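Local coordinates for protein diol-dehydratase (Roseburia inulinivorans, PDB 5I2A) that probably acts as a B12-independent glycyl radical lyase that dehydrates 1,2-propanediol, at residues 12-17 against 238-243; 67-72 against 320-325. All coordinates share one frame; numbering follows the deposited sequence.

Contacts 1 and 2 are neighbouring salt-bridge networks in the pyruvate formate lyase-like part of the chain, their centres about 12 Å apart, and the loop 67-72 joins them. Its Glu71 and Glu72 bond to the arginines of contact 1: Arg17 NE forms a salt bridge of 2.7 Å with Glu71 OE2, Arg14 NH1 probably bonds to Glu71 O, and Arg240 NH1 bonds to Glu72 O. Through Arg69 and Glu72 the same loop meets segment 320-325 in contact 2. The segments alternate along the chain, so pieces far apart in sequence are brought together. Contact 1 lies farther out, about 34 Å from the chain centre against about 23 Å for contact 2.

Contact 1: 12-17 against 238-243; sequences SDRIKR and AARRQE
Two arginines from different helices share one carboxylate oxygen: Arg14 NH1 and Arg240 NH1 both donate to Glu243 OE1, approaching from the same face of the carboxylate plane. Their nitrogens consequently stand only 4.1 Å apart, a closeness that the shared negative charge probably makes tolerable. Arg14 is the main bridge between the segments. It grips Glu243 end-on, with NH1 3.1 Å from Glu243 OE1 and NH2 2.7 Å from Glu243 OE2. Both bonds are nearly straight, and both oxygens lie close to the guanidinium plane. The fit is not coplanar, however: the carboxylate is turned 47° from the guanidinium, and its oxygens are met from above their own plane.

Long side chains suit a separation at which even the nearest CA atoms, those of Arg14 and Arg240, are 11.6 Å apart. Glu243 runs extended beyond CG to meet Arg14 coming from the opposite direction. Arg240, one helical turn before Glu243, bends at chi2 (55°) and brings NH1 to 3.0 Å from Glu243 OE1, on the anti side of that oxygen. This second bond helps to fix the carboxylate's rotation, while Arg240 NH1 also donates to Glu72 O. Arginine fits here because its several N-H groups can serve carboxylates and backbone carbonyls together: Arg14 NE makes a further salt bridge to Glu314 of helix 309-323.

At the beginning of helix 14-22, Ser12 OG accepts from Arg14 N at 3.2 Å, a capping bond for which a short hydroxyl side chain is well suited. Arg14, Arg240 and Glu243 form an interhelical salt-bridge network, joining the start of helix 14-22 to the first turns of helix 238-253.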
ATOM      1  N   SER A  12      15.840   8.499 -48.853  1.00 22.25           N
ATOM      2  CA  SER A  12      16.043   7.141 -49.356  1.00 23.56           C
ATOM      3  C   SER A  12      14.752   6.503 -49.875  1.00 25.10           C
ATOM      4  O   SER A  12      13.665   6.769 -49.357  1.00 21.59           O
ATOM      5  CB  SER A  12      16.645   6.261 -48.261  1.00 21.67           C
ATOM      6  OG  SER A  12      16.590   4.890 -48.616  1.00 25.69           O
ATOM      7  N   ASP A  13      14.883   5.644 -50.884  0.61 23.84           N
ATOM      8  CA  ASP A  13      13.720   5.002 -51.493  0.61 22.02           C
ATOM      9  C   ASP A  13      13.115   3.955 -50.558  0.61 21.52           C
ATOM     10  O   ASP A  13      11.987   3.506 -50.761  0.61 20.07           O
ATOM     11  CB  ASP A  13      14.088   4.366 -52.848  0.61 26.23           C
ATOM     12  CG  ASP A  13      15.081   3.212 -52.721  0.61 26.07           C
ATOM     13  OD1 ASP A  13      16.017   3.295 -51.897  0.61 28.46           O
ATOM     14  OD2 ASP A  13      14.921   2.215 -53.455  0.61 33.39           O
ATOM     15  N   ARG A  14      13.871   3.576 -49.533  1.00 20.75           N
ATOM     16  CA  ARG A  14      13.383   2.649 -48.506  1.00 21.77           C
ATOM     17  C   ARG A  14      12.145   3.191 -47.780  1.00 18.21           C
ATOM     18  O   ARG A  14      11.223   2.448 -47.468  1.00 19.26           O
ATOM     19  CB  ARG A  14      14.494   2.371 -47.482  1.00 21.45           C
ATOM     20  CG  ARG A  14      14.152   1.347 -46.399  1.00 20.42           C
ATOM     21  CD  ARG A  14      15.153   1.426 -45.248  1.00 16.41           C
ATOM     22  NE  ARG A  14      16.532   1.526 -45.723  1.00 22.77           N
ATOM     23  CZ  ARG A  14      17.352   0.491 -45.876  1.00 22.08           C
ATOM     24  NH1 ARG A  14      16.945  -0.736 -45.582  1.00 18.06           N
ATOM     25  NH2 ARG A  14      18.582   0.682 -46.324  1.00 20.41           N
ATOM     26  N   ILE A  15      12.139   4.495 -47.527  1.00 19.03           N
ATOM     27  CA  ILE A  15      11.159   5.099 -46.626  1.00 20.73           C
ATOM     28  C   ILE A  15       9.711   4.873 -47.062  1.00 20.23           C
ATOM     29  O   ILE A  15       8.891   4.421 -46.280  1.00 21.64           O
ATOM     30  CB  ILE A  15      11.420   6.616 -46.464  1.00 19.35           C
ATOM     31  CG1 ILE A  15      12.849   6.847 -45.970  1.00 17.73           C
ATOM     32  CG2 ILE A  15      10.395   7.253 -45.525  1.00 17.44           C
ATOM     33  CD1 ILE A  15      13.292   5.934 -44.825  1.00 17.24           C
ATOM     34  N   LYS A  16       9.397   5.163 -48.315  1.00 20.49           N
ATOM     35  CA  LYS A  16       8.033   4.975 -48.792  1.00 17.45           C
ATOM     36  C   LYS A  16       7.587   3.517 -48.690  1.00 18.86           C
ATOM     37  O   LYS A  16       6.417   3.233 -48.416  1.00 19.30           O
ATOM     38  CB  LYS A  16       7.888   5.459 -50.239  1.00 23.67           C
ATOM     39  CG  LYS A  16       6.489   5.249 -50.800  1.00 25.58           C
ATOM     40  CD  LYS A  16       6.319   5.934 -52.150  1.00 35.91           C
ATOM     41  CE  LYS A  16       4.847   6.070 -52.505  1.00 37.71           C
ATOM     42  NZ  LYS A  16       4.203   4.748 -52.692  1.00 37.36           N
ATOM     43  N   ARG A  17       8.512   2.588 -48.898  1.00 17.35           N
ATOM     44  CA  ARG A  17       8.149   1.180 -48.784  1.00 17.65           C
ATOM     45  C   ARG A  17       7.894   0.805 -47.317  1.00 17.64           C
ATOM     46  O   ARG A  17       6.985   0.032 -47.021  1.00 18.07           O
ATOM     47  CB  ARG A  17       9.229   0.284 -49.405  1.00 19.75           C
ATOM     48  CG  ARG A  17       9.440   0.553 -50.927  1.00 23.60           C
ATOM     49  CD  ARG A  17      10.233  -0.568 -51.600  1.00 23.28           C
ATOM     50  NE  ARG A  17      11.622  -0.587 -51.165  1.00 20.33           N
ATOM     51  CZ  ARG A  17      12.597   0.106 -51.746  1.00 24.51           C
ATOM     52  NH1 ARG A  17      12.332   0.866 -52.797  1.00 25.90           N
ATOM     53  NH2 ARG A  17      13.837   0.034 -51.282  1.00 19.65           N
ATOM     54  N   ALA A 238      22.660  -9.432 -51.004  1.00 31.14           N
ATOM     55  CA  ALA A 238      23.917  -9.211 -50.309  1.00 31.06           C
ATOM     56  C   ALA A 238      23.910  -7.941 -49.464  1.00 31.83           C
ATOM     57  O   ALA A 238      24.469  -7.926 -48.366  1.00 29.35           O
ATOM     58  CB  ALA A 238      25.064  -9.163 -51.304  1.00 33.69           C
ATOM     59  N   ALA A 239      23.302  -6.876 -49.979  1.00 27.64           N
ATOM     60  CA  ALA A 239      23.290  -5.606 -49.258  1.00 30.84           C
ATOM     61  C   ALA A 239      22.413  -5.688 -47.999  1.00 26.83           C
ATOM     62  O   ALA A 239      22.803  -5.210 -46.946  1.00 30.74           O
ATOM     63  CB  ALA A 239      22.820  -4.477 -50.167  1.00 28.13           C
ATOM     64  N   ARG A 240      21.242  -6.302 -48.120  1.00 26.66           N
ATOM     65  CA  ARG A 240      20.330  -6.460 -46.991  1.00 29.19           C
ATOM     66  C   ARG A 240      20.943  -7.353 -45.913  1.00 32.48           C
ATOM     67  O   ARG A 240      20.827  -7.062 -44.722  1.00 28.92           O
ATOM     68  CB  ARG A 240      18.990  -7.036 -47.454  1.00 27.90           C
ATOM     69  CG  ARG A 240      17.970  -7.257 -46.328  1.00 28.27           C
ATOM     70  CD  ARG A 240      17.730  -5.974 -45.524  1.00 26.83           C
ATOM     71  NE  ARG A 240      16.780  -6.171 -44.429  1.00 27.12           N
ATOM     72  CZ  ARG A 240      16.587  -5.297 -43.444  1.00 21.84           C
ATOM     73  NH1 ARG A 240      17.273  -4.165 -43.415  1.00 19.41           N
ATOM     74  NH2 ARG A 240      15.710  -5.555 -42.486  1.00 20.20           N
ATOM     75  N   ARG A 241      21.596  -8.432 -46.342  1.00 28.75           N
ATOM     76  CA  ARG A 241      22.309  -9.307 -45.428  1.00 24.50           C
ATOM     77  C   ARG A 241      23.274  -8.512 -44.556  1.00 25.44           C
ATOM     78  O   ARG A 241      23.305  -8.696 -43.344  1.00 25.42           O
ATOM     79  CB  ARG A 241      23.063 -10.400 -46.188  1.00 30.99           C
ATOM     80  CG  ARG A 241      24.025 -11.186 -45.315  1.00 29.09           C
ATOM     81  CD  ARG A 241      24.498 -12.466 -45.995  1.00 38.32           C
ATOM     82  NE  ARG A 241      25.196 -13.333 -45.049  1.00 35.96           N
ATOM     83  CZ  ARG A 241      26.477 -13.195 -44.710  1.00 41.96           C
ATOM     84  NH1 ARG A 241      27.210 -12.229 -45.252  1.00 42.21           N
ATOM     85  NH2 ARG A 241      27.028 -14.023 -43.827  1.00 36.43           N
ATOM     86  N   GLN A 242      24.046  -7.620 -45.165  1.00 25.05           N
ATOM     87  CA  GLN A 242      24.933  -6.758 -44.387  1.00 27.26           C
ATOM     88  C   GLN A 242      24.160  -5.851 -43.428  1.00 27.76           C
ATOM     89  O   GLN A 242      24.641  -5.555 -42.338  1.00 26.26           O
ATOM     90  CB  GLN A 242      25.805  -5.894 -45.299  1.00 26.36           C
ATOM     91  CG  GLN A 242      26.947  -6.660 -45.965  1.00 38.33           C
ATOM     92  CD  GLN A 242      27.696  -7.548 -44.994  1.00 35.91           C
ATOM     93  OE1 GLN A 242      28.154  -7.094 -43.944  1.00 35.88           O
ATOM     94  NE2 GLN A 242      27.819  -8.827 -45.335  1.00 36.99           N
ATOM     95  N   GLU A 243      22.981  -5.392 -43.846  1.00 24.53           N
ATOM     96  CA  GLU A 243      22.173  -4.532 -42.988  1.00 27.88           C
ATOM     97  C   GLU A 243      21.749  -5.323 -41.759  1.00 21.63           C
ATOM     98  O   GLU A 243      21.835  -4.828 -40.641  1.00 24.13           O
ATOM     99  CB  GLU A 243      20.956  -3.969 -43.737  1.00 20.78           C
ATOM    100  CG  GLU A 243      21.331  -2.874 -44.738  1.00 22.68           C
ATOM    101  CD  GLU A 243      20.156  -2.390 -45.556  1.00 21.53           C
ATOM    102  OE1 GLU A 243      19.066  -2.972 -45.433  1.00 20.89           O
ATOM    103  OE2 GLU A 243      20.317  -1.415 -46.321  1.00 26.71           O
TER

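Contact 2: 67-72 against 320-325; sequences IIRPEE and WVKLND
Arg69 places CG beside its backbone N (chi1 -48°) and then runs extended to NE, whereas Asp325 sets CG anti to its own N (chi1 -165°), and the two side chains meet from opposite directions. Arg69 holds Asp325 OD2 side-on, through NE at 2.9 Å and NH2 at 3.1 Å. That oxygen lies in the guanidinium plane, although the carboxylate is turned 78° from it.

Lys322, bent twice along its chain, delivers NZ to the anti side of Asp325 OD2 at 2.9 Å and to Glu72 OE2 at 2.8 Å. Its flexible chain and single ammonium suit a post between two acids, and their charge probably offsets its closeness to Arg69. Asp325 OD2 thus takes three donors in a buried setting. Arg69 NH2 also bonds to Thr79 O, and Lys322 NZ to Gly76 O.

Glu72 ties the loop to itself: its OE1 accepts from Arg69 N at 3.0 Å and from a water that also donates to Ile67 O. The arrangement is a buried four-residue salt-bridge network, fastening a loop with a type II beta turn (Arg69 to Glu72) to segment 320-325, on helix 309-323.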
ATOM      1  N   ILE A  67       9.530  -9.395 -34.387  1.00 18.79           N
ATOM      2  CA  ILE A  67       9.597  -9.456 -35.837  1.00 18.28           C
ATOM      3  C   ILE A  67      10.482  -8.319 -36.327  1.00 17.46           C
ATOM      4  O   ILE A  67      10.531  -7.263 -35.716  1.00 19.04           O
ATOM      5  CB  ILE A  67       8.181  -9.382 -36.473  1.00 20.25           C
ATOM      6  CG1 ILE A  67       8.239  -9.576 -37.987  1.00 21.31           C
ATOM      7  CG2 ILE A  67       7.486  -8.055 -36.136  1.00 18.96           C
ATOM      8  CD1 ILE A  67       6.867  -9.782 -38.624  1.00 19.92           C
ATOM      9  N   ILE A  68      11.219  -8.561 -37.402  1.00 17.73           N
ATOM     10  CA  ILE A  68      11.936  -7.504 -38.098  1.00 18.96           C
ATOM     11  C   ILE A  68      11.233  -7.300 -39.422  1.00 20.18           C
ATOM     12  O   ILE A  68      11.146  -8.228 -40.222  1.00 22.55           O
ATOM     13  CB  ILE A  68      13.421  -7.856 -38.303  1.00 20.33           C
ATOM     14  CG1 ILE A  68      14.112  -7.940 -36.945  1.00 17.69           C
ATOM     15  CG2 ILE A  68      14.114  -6.837 -39.233  1.00 16.68           C
ATOM     16  CD1 ILE A  68      15.626  -8.147 -37.015  1.00 20.78           C
ATOM     17  N   ARG A  69      10.691  -6.105 -39.634  1.00 16.16           N
ATOM     18  CA  ARG A  69       9.862  -5.859 -40.803  1.00 17.33           C
ATOM     19  C   ARG A  69      10.771  -5.633 -42.019  1.00 17.71           C
ATOM     20  O   ARG A  69      11.937  -5.280 -41.853  1.00 18.66           O
ATOM     21  CB  ARG A  69       8.922  -4.664 -40.565  1.00 15.48           C
ATOM     22  CG  ARG A  69       8.155  -4.703 -39.225  1.00 16.46           C
ATOM     23  CD  ARG A  69       6.901  -3.839 -39.309  1.00 18.82           C
ATOM     24  NE  ARG A  69       6.183  -3.717 -38.039  1.00 14.03           N
ATOM     25  CZ  ARG A  69       5.425  -4.673 -37.510  1.00 19.43           C
ATOM     26  NH1 ARG A  69       5.294  -5.856 -38.117  1.00 14.42           N
ATOM     27  NH2 ARG A  69       4.809  -4.456 -36.361  1.00 15.52           N
ATOM     28  N   PRO A  70      10.246  -5.859 -43.238  1.00 17.57           N
ATOM     29  CA  PRO A  70      11.081  -5.734 -44.440  1.00 18.89           C
ATOM     30  C   PRO A  70      11.808  -4.392 -44.505  1.00 21.26           C
ATOM     31  O   PRO A  70      11.179  -3.346 -44.336  1.00 22.43           O
ATOM     32  CB  PRO A  70      10.069  -5.878 -45.587  1.00 23.66           C
ATOM     33  CG  PRO A  70       8.975  -6.731 -45.002  1.00 20.11           C
ATOM     34  CD  PRO A  70       8.869  -6.278 -43.561  1.00 16.82           C
ATOM     35  N   GLU A  71      13.128  -4.457 -44.662  1.00 18.28           N
ATOM     36  CA  GLU A  71      13.986  -3.293 -44.891  1.00 17.81           C
ATOM     37  C   GLU A  71      14.218  -2.402 -43.669  1.00 21.12           C
ATOM     38  O   GLU A  71      14.890  -1.380 -43.778  1.00 18.42           O
ATOM     39  CB  GLU A  71      13.429  -2.431 -46.035  1.00 18.83           C
ATOM     40  CG  GLU A  71      13.366  -3.155 -47.384  1.00 25.27           C
ATOM     41  CD  GLU A  71      13.145  -2.203 -48.545  1.00 21.98           C
ATOM     42  OE1 GLU A  71      14.115  -1.561 -48.977  1.00 28.20           O
ATOM     43  OE2 GLU A  71      12.000  -2.092 -49.015  1.00 24.73           O
ATOM     44  N   GLU A  72      13.675  -2.776 -42.513  1.00 20.43           N
ATOM     45  CA  GLU A  72      13.909  -1.982 -41.307  1.00 19.28           C
ATOM     46  C   GLU A  72      15.400  -1.863 -41.021  1.00 17.25           C
ATOM     47  O   GLU A  72      16.135  -2.837 -41.138  1.00 19.28           O
ATOM     48  CB  GLU A  72      13.185  -2.594 -40.098  1.00 16.37           C
ATOM     49  CG  GLU A  72      11.722  -2.216 -40.006  1.00 18.56           C
ATOM     50  CD  GLU A  72      11.074  -2.669 -38.704  1.00 22.55           C
ATOM     51  OE1 GLU A  72      11.538  -3.680 -38.129  1.00 19.41           O
ATOM     52  OE2 GLU A  72      10.091  -2.025 -38.276  1.00 17.06           O
ATOM     53  N   TRP A 320      11.131   7.825 -37.423  1.00 13.93           N
ATOM     54  CA  TRP A 320       9.843   8.464 -37.649  1.00 13.96           C
ATOM     55  C   TRP A 320       8.825   7.415 -38.086  1.00 16.26           C
ATOM     56  O   TRP A 320       7.691   7.406 -37.603  1.00 15.08           O
ATOM     57  CB  TRP A 320       9.971   9.573 -38.682  1.00 12.62           C
ATOM     58  CG  TRP A 320      10.168  10.990 -38.157  1.00 14.61           C
ATOM     59  CD1 TRP A 320       9.511  12.119 -38.581  1.00 13.61           C
ATOM     60  CD2 TRP A 320      11.056  11.421 -37.109  1.00 14.48           C
ATOM     61  NE1 TRP A 320       9.961  13.216 -37.891  1.00 12.70           N
ATOM     62  CE2 TRP A 320      10.906  12.821 -36.984  1.00 10.29           C
ATOM     63  CE3 TRP A 320      11.972  10.767 -36.278  1.00 16.27           C
ATOM     64  CZ2 TRP A 320      11.636  13.572 -36.066  1.00 12.37           C
ATOM     65  CZ3 TRP A 320      12.695  11.520 -35.365  1.00 12.34           C
ATOM     66  CH2 TRP A 320      12.521  12.904 -35.268  1.00 10.62           C
ATOM     67  N   VAL A 321       9.230   6.505 -38.970  1.00 14.06           N
ATOM     68  CA  VAL A 321       8.303   5.450 -39.385  1.00 15.42           C
ATOM     69  C   VAL A 321       7.929   4.554 -38.197  1.00 15.39           C
ATOM     70  O   VAL A 321       6.754   4.280 -37.963  1.00 15.51           O
ATOM     71  CB  VAL A 321       8.880   4.582 -40.532  1.00 16.51           C
ATOM     72  CG1 VAL A 321       7.976   3.392 -40.808  1.00 13.90           C
ATOM     73  CG2 VAL A 321       9.040   5.427 -41.796  1.00 16.19           C
ATOM     74  N   LYS A 322       8.933   4.130 -37.443  1.00 15.40           N
ATOM     75  CA  LYS A 322       8.701   3.278 -36.289  1.00 14.58           C
ATOM     76  C   LYS A 322       7.742   3.911 -35.276  1.00 13.68           C
ATOM     77  O   LYS A 322       6.889   3.230 -34.731  1.00 13.72           O
ATOM     78  CB  LYS A 322      10.033   2.919 -35.619  1.00 15.66           C
ATOM     79  CG  LYS A 322      10.839   1.851 -36.378  1.00 17.50           C
ATOM     80  CD  LYS A 322      10.593   0.427 -35.835  1.00 17.13           C
ATOM     81  CE  LYS A 322       9.169  -0.053 -36.078  1.00 16.04           C
ATOM     82  NZ  LYS A 322       8.958  -1.499 -35.808  1.00 17.12           N
ATOM     83  N   LEU A 323       7.870   5.216 -35.050  1.00 15.11           N
ATOM     84  CA  LEU A 323       6.981   5.921 -34.132  1.00 12.46           C
ATOM     85  C   LEU A 323       5.508   5.784 -34.532  1.00 14.26           C
ATOM     86  O   LEU A 323       4.637   5.887 -33.681  1.00 13.31           O
ATOM     87  CB  LEU A 323       7.369   7.398 -34.039  1.00 13.16           C
ATOM     88  CG  LEU A 323       8.614   7.676 -33.179  1.00 13.58           C
ATOM     89  CD1 LEU A 323       9.239   9.035 -33.518  1.00 12.25           C
ATOM     90  CD2 LEU A 323       8.257   7.622 -31.690  1.00 12.85           C
ATOM     91  N   ASN A 324       5.233   5.549 -35.816  1.00 11.85           N
ATOM     92  CA  ASN A 324       3.870   5.280 -36.271  1.00 11.92           C
ATOM     93  C   ASN A 324       3.480   3.806 -36.247  1.00 15.85           C
ATOM     94  O   ASN A 324       2.321   3.466 -36.480  1.00 15.26           O
ATOM     95  CB  ASN A 324       3.663   5.832 -37.684  1.00 13.74           C
ATOM     96  CG  ASN A 324       3.735   7.329 -37.722  1.00 12.70           C
ATOM     97  OD1 ASN A 324       2.725   8.010 -37.573  1.00 13.06           O
ATOM     98  ND2 ASN A 324       4.942   7.857 -37.892  1.00 11.81           N
ATOM     99  N   ASP A 325       4.435   2.931 -35.958  1.00 15.03           N
ATOM    100  CA  ASP A 325       4.129   1.497 -35.883  1.00 15.55           C
ATOM    101  C   ASP A 325       3.402   1.143 -34.575  1.00 17.98           C
ATOM    102  O   ASP A 325       2.618   0.198 -34.520  1.00 14.27           O
ATOM    103  CB  ASP A 325       5.412   0.670 -36.007  1.00 12.67           C
ATOM    104  CG  ASP A 325       5.145  -0.806 -36.299  1.00 17.20           C
ATOM    105  OD1 ASP A 325       4.046  -1.153 -36.777  1.00 16.92           O
ATOM    106  OD2 ASP A 325       6.055  -1.613 -36.054  1.00 17.71           O
TER
HETATM  107  O   HOH W   1      10.849  -4.416 -35.739  1.00 17.81           O